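3-HSA hydroxylase, oxygenase (Rhodococcus sp., PDB 2RFQ) catalyses the FMNH2- and oxygen-dependent ortho-hydroxylation of the secosteroid phenol 3-HSA to the catechol 3,4-DHSA during cholesterol breakdown. Local coordinates at residues Thr22-Ala27 against Ala76-Ser81; Phe169-Glu174 against Val200-His205. All coordinates share one frame; numbering follows the deposited sequence. Where two conformers were deposited one is given.

In the fold
Both segments of contact 1 precede those of contact 2 in the sequence. Contact 1 (22-27 with 76-81) belongs to the N-terminal helical domain of the acyl-CoA dehydrogenase fold and joins the end of helix 11-25 to the turn between helices 65-76 and 80-96. Contact 2 (169-174 with 200-205) lies in the middle beta domain, where strands 162-172 and 200-203 belong to one mixed sheet but do not pair with each other. Their centres are 33 Å apart and their nearest atoms about 16 Å. The side chain of Cys-79 is about 8 Å from that of Trp-84, and that of Leu-170 about 9 Å from that of Tyr-120, both probably FMN-binding, as in relatives.

Contact 1. Residues Thr22-Ala27 against Ala76-Ser81; sequences TLRERA and ASACGS
Leu-23, near the C-terminal end of helix 11-25, opens the contact by setting its CB 3.9 Å from CB of Ala-78, in the turn between helices 65-76 and 80-96. Here the end of a helix packs on an interhelical turn in the all-helical N-terminal domain of the acyl-CoA dehydrogenase fold. The carbonyl O of Leu-23 also faces CB of Cys-79, 4.0 Å away, with no hydrogen bond between the segments.

Arg-24 comes next and does two jobs. Its CG lies 3.7 Å from the Ala-78 CB, which thus sits against both Leu-23 and Arg-24. Beyond CG the chain runs extended to NE (chi3 -162°) and brings the guanidinium alongside the turn at Ser-77. There two waters lie in the guanidinium plane, at its edge. One accepts from NH1 of Arg-24 and donates to OG of Ser-77, a hydroxyl also bonded to the carbonyl O of Lys-74; the other accepts from NE and donates to the Ser-77 carbonyl O. The polar link across the contact is thus carried entirely by water.

Arg-26 leads away to a salt bridge with Asp-39. Ala-27 turns back toward the turn, where Cys-79 is the N-cap of helix 80-96. With the Cys-79 SG anti to its own backbone N (chi1 173°), the sulfur ends 4.4 Å from CB of Ala-27.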
# COMPACT_ATOMS: atom_id res chain seq x y z
N THR A 22 -12.62 17.72 29.68
CA THR A 22 -13.42 18.88 29.29
C THR A 22 -13.34 19.07 27.79
O THR A 22 -14.36 19.22 27.13
CB THR A 22 -12.94 20.15 30.03
OG1 THR A 22 -13.18 19.97 31.43
CG2 THR A 22 -13.70 21.39 29.57
N LEU A 23 -12.13 19.03 27.25
CA LEU A 23 -11.93 19.17 25.81
C LEU A 23 -12.68 18.09 25.00
O LEU A 23 -13.31 18.41 23.98
CB LEU A 23 -10.44 19.19 25.45
CG LEU A 23 -9.63 20.28 26.15
CD1 LEU A 23 -8.19 20.28 25.61
CD2 LEU A 23 -10.26 21.68 25.98
N ARG A 24 -12.63 16.84 25.46
CA ARG A 24 -13.34 15.75 24.77
C ARG A 24 -14.83 15.99 24.81
O ARG A 24 -15.51 15.84 23.81
CB ARG A 24 -13.06 14.40 25.41
CG ARG A 24 -11.67 13.91 25.25
CD ARG A 24 -11.55 12.41 25.63
NE ARG A 24 -10.13 12.17 25.86
CZ ARG A 24 -9.55 12.17 27.06
NH1 ARG A 24 -8.24 12.01 27.14
NH2 ARG A 24 -10.29 12.31 28.17
N GLU A 25 -15.36 16.35 25.99
CA GLU A 25 -16.79 16.56 26.14
C GLU A 25 -17.31 17.67 25.24
O GLU A 25 -18.45 17.62 24.77
CB GLU A 25 -17.13 16.87 27.60
CG GLU A 25 -16.95 15.68 28.51
CD GLU A 25 -17.14 16.02 29.97
OE1 GLU A 25 -17.10 17.22 30.33
OE2 GLU A 25 -17.32 15.08 30.77
N ARG A 26 -16.45 18.66 24.96
CA ARG A 26 -16.86 19.81 24.17
C ARG A 26 -16.61 19.63 22.68
O ARG A 26 -16.93 20.54 21.90
CB ARG A 26 -16.08 21.05 24.62
CG ARG A 26 -16.36 21.47 26.05
CD ARG A 26 -15.68 22.78 26.27
NE ARG A 26 -16.16 23.38 27.52
CZ ARG A 26 -15.44 24.18 28.29
NH1 ARG A 26 -14.20 24.52 27.95
NH2 ARG A 26 -15.96 24.65 29.41
N ALA A 27 -16.01 18.51 22.28
CA ALA A 27 -15.62 18.36 20.86
C ALA A 27 -16.78 18.57 19.86
O ALA A 27 -16.58 19.23 18.83
CB ALA A 27 -14.89 17.05 20.62
N ALA A 76 -4.39 17.70 21.11
CA ALA A 76 -5.01 17.22 19.86
C ALA A 76 -5.63 15.83 20.01
O ALA A 76 -6.52 15.47 19.23
CB ALA A 76 -3.98 17.22 18.73
N SER A 77 -5.13 15.01 20.95
CA SER A 77 -5.70 13.69 21.19
C SER A 77 -7.11 13.74 21.82
O SER A 77 -7.82 12.73 21.84
CB SER A 77 -4.76 12.85 22.06
OG SER A 77 -4.78 13.26 23.42
N ALA A 78 -7.44 14.90 22.40
CA ALA A 78 -8.78 15.15 22.97
C ALA A 78 -9.73 15.86 22.01
O ALA A 78 -10.92 15.52 21.95
CB ALA A 78 -8.68 15.94 24.27
N CYS A 79 -9.22 16.84 21.27
CA CYS A 79 -10.05 17.59 20.33
C CYS A 79 -9.12 18.04 19.21
O CYS A 79 -8.17 18.81 19.46
CB CYS A 79 -10.69 18.78 21.03
SG CYS A 79 -11.57 19.88 19.85
N GLY A 80 -9.37 17.54 18.00
CA GLY A 80 -8.50 17.83 16.87
C GLY A 80 -8.41 19.32 16.58
O GLY A 80 -7.31 19.86 16.36
N SER A 81 -9.56 19.98 16.52
CA SER A 81 -9.57 21.43 16.29
C SER A 81 -8.84 22.22 17.38
O SER A 81 -8.07 23.15 17.08
CB SER A 81 -10.99 21.98 16.10
OG SER A 81 -11.58 21.51 14.89
O HOH W 1 -6.35 11.80 25.24
O HOH W 2 -9.37 11.48 23.42

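Contact 2. Residues Phe169-Glu174 against Val200-His205; sequences FLIPRE and VFVPTH. With 1PS (3-pyridinium-1-ylpropane-1-sulfonate), chain F.
Phe-169 meets Val-202 at the edge of its ring, with CG1 of the valine near the ring plane; the closest approach of the two side chains is between CB of Phe-169 and CG1 of Val-202, at 4.5 Å. The other flat group that matters is the guanidinium of Arg-173, whose edge holds the sulfonate of a bound 3-pyridinium-1-ylpropane-1-sulfonate, with the sulfur in the guanidinium plane. Two nearly straight bonds make a fork: NE to O3 at 3.0 Å and NH2 to O2 at 2.7 Å. Asp-146 forms a salt bridge to the same NH2, and NH1 donates to the carbonyl O of Ala-148, so protein and ligand together fix the rotation of the group. The ligand is also held by the backbone N of Ile-178.

Between the Phe-169 ring and the Arg-173 guanidinium, the contact is apolar, in the beta domain of the acyl-CoA dehydrogenase fold. Strands 169-172 and 200-203 run at 120° to each other, N-to-C, their axes 7.6 Å apart at closest approach, and no hydrogen bond joins them. Each pairs with another strand instead: Ile-171 with Ala-151, Val-200 with Val-135. Side chains fill the gap. Ile-171 and Val-202 cross at about a right angle, CD1 of the isoleucine coming 3.6 Å from CG2 of the valine. The two branches of Val-202 divide the work: CG1, anti to the backbone N (chi1 179°), lies 3.8 Å from the carbonyl O of Leu-170, while CG2 takes the isoleucine. The other branch of Ile-171, CG2, rests 4.2 Å from CG1 of Val-200.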
# COMPACT_ATOMS: atom_id res chain seq x y z
N PHE A 169 4.27 40.34 8.29
CA PHE A 169 3.81 41.63 8.80
C PHE A 169 3.04 41.40 10.08
O PHE A 169 2.04 40.65 10.09
CB PHE A 169 2.90 42.30 7.77
CG PHE A 169 3.54 42.48 6.41
CD1 PHE A 169 4.41 43.54 6.16
CD2 PHE A 169 3.26 41.58 5.38
CE1 PHE A 169 5.00 43.68 4.91
CE2 PHE A 169 3.84 41.73 4.11
CZ PHE A 169 4.70 42.77 3.88
N LEU A 170 3.46 42.05 11.16
CA LEU A 170 2.76 41.95 12.44
C LEU A 170 1.76 43.12 12.53
O LEU A 170 2.17 44.29 12.49
CB LEU A 170 3.76 42.04 13.62
CG LEU A 170 3.19 42.17 15.05
CD1 LEU A 170 2.42 40.93 15.51
CD2 LEU A 170 4.36 42.51 16.04
N ILE A 171 0.47 42.79 12.61
CA ILE A 171 -0.59 43.79 12.52
C ILE A 171 -1.58 43.62 13.67
O ILE A 171 -1.99 42.48 13.96
CB ILE A 171 -1.34 43.67 11.16
CG1 ILE A 171 -0.33 43.74 10.00
CG2 ILE A 171 -2.42 44.77 11.04
CD1 ILE A 171 -0.93 43.89 8.57
N PRO A 172 -1.94 44.72 14.36
CA PRO A 172 -2.89 44.54 15.46
C PRO A 172 -4.31 44.42 14.96
O PRO A 172 -4.64 44.92 13.88
CB PRO A 172 -2.71 45.83 16.27
CG PRO A 172 -2.41 46.88 15.20
CD PRO A 172 -1.51 46.14 14.23
N ARG A 173 -5.18 43.80 15.75
CA ARG A 173 -6.55 43.55 15.32
C ARG A 173 -7.38 44.80 15.02
O ARG A 173 -8.31 44.73 14.24
CB ARG A 173 -7.26 42.63 16.32
CG ARG A 173 -8.60 42.12 15.84
CD ARG A 173 -8.94 40.87 16.58
NE ARG A 173 -10.31 40.49 16.30
CZ ARG A 173 -10.91 39.43 16.84
NH1 ARG A 173 -10.22 38.64 17.68
NH2 ARG A 173 -12.19 39.16 16.53
N GLU A 174 -7.04 45.95 15.61
CA GLU A 174 -7.77 47.18 15.32
C GLU A 174 -7.59 47.57 13.84
O GLU A 174 -8.39 48.33 13.29
CB GLU A 174 -7.31 48.30 16.24
CG GLU A 174 -5.86 48.70 16.03
CD GLU A 174 -5.29 49.54 17.14
OE1 GLU A 174 -5.46 49.18 18.33
OE2 GLU A 174 -4.62 50.55 16.82
N VAL A 200 -3.20 49.48 5.11
CA VAL A 200 -2.74 49.60 6.49
C VAL A 200 -1.24 49.86 6.57
O VAL A 200 -0.46 49.17 5.93
CB VAL A 200 -3.10 48.31 7.29
CG1 VAL A 200 -2.34 48.24 8.61
CG2 VAL A 200 -4.62 48.19 7.49
N PHE A 201 -0.86 50.86 7.37
CA PHE A 201 0.53 51.15 7.60
C PHE A 201 1.07 50.17 8.63
O PHE A 201 0.50 50.04 9.72
CB PHE A 201 0.72 52.58 8.10
CG PHE A 201 2.13 52.87 8.48
CD1 PHE A 201 3.09 53.01 7.49
CD2 PHE A 201 2.51 52.97 9.82
CE1 PHE A 201 4.41 53.25 7.83
CE2 PHE A 201 3.84 53.21 10.16
CZ PHE A 201 4.79 53.34 9.17
N VAL A 202 2.17 49.52 8.29
CA VAL A 202 2.88 48.62 9.21
C VAL A 202 4.31 49.15 9.35
O VAL A 202 5.05 49.23 8.36
CB VAL A 202 2.87 47.18 8.69
CG1 VAL A 202 3.66 46.26 9.66
CG2 VAL A 202 1.41 46.67 8.53
N PRO A 203 4.70 49.54 10.59
CA PRO A 203 6.04 50.12 10.77
C PRO A 203 7.16 49.08 10.62
O PRO A 203 6.94 47.90 10.90
CB PRO A 203 6.00 50.64 12.21
CG PRO A 203 5.01 49.75 12.88
CD PRO A 203 3.94 49.49 11.85
N THR A 204 8.32 49.54 10.17
CA THR A 204 9.51 48.71 9.96
C THR A 204 9.77 47.71 11.08
O THR A 204 10.03 46.53 10.83
CB THR A 204 10.76 49.60 9.78
OG1 THR A 204 10.54 50.45 8.65
CG2 THR A 204 12.01 48.75 9.56
N HIS A 205 9.68 48.17 12.33
CA HIS A 205 10.03 47.29 13.46
C HIS A 205 9.07 46.11 13.64
O HIS A 205 9.39 45.17 14.34
CB HIS A 205 10.19 48.09 14.77
CG HIS A 205 8.89 48.53 15.38
ND1 HIS A 205 8.25 49.70 15.02
CD2 HIS A 205 8.12 47.97 16.34
CE1 HIS A 205 7.14 49.83 15.72
NE2 HIS A 205 7.04 48.80 16.54
S1 1PS F . -13.06 41.83 13.93
O1 1PS F . -13.40 41.79 12.48
O2 1PS F . -13.43 40.55 14.58
O3 1PS F . -11.61 42.11 14.19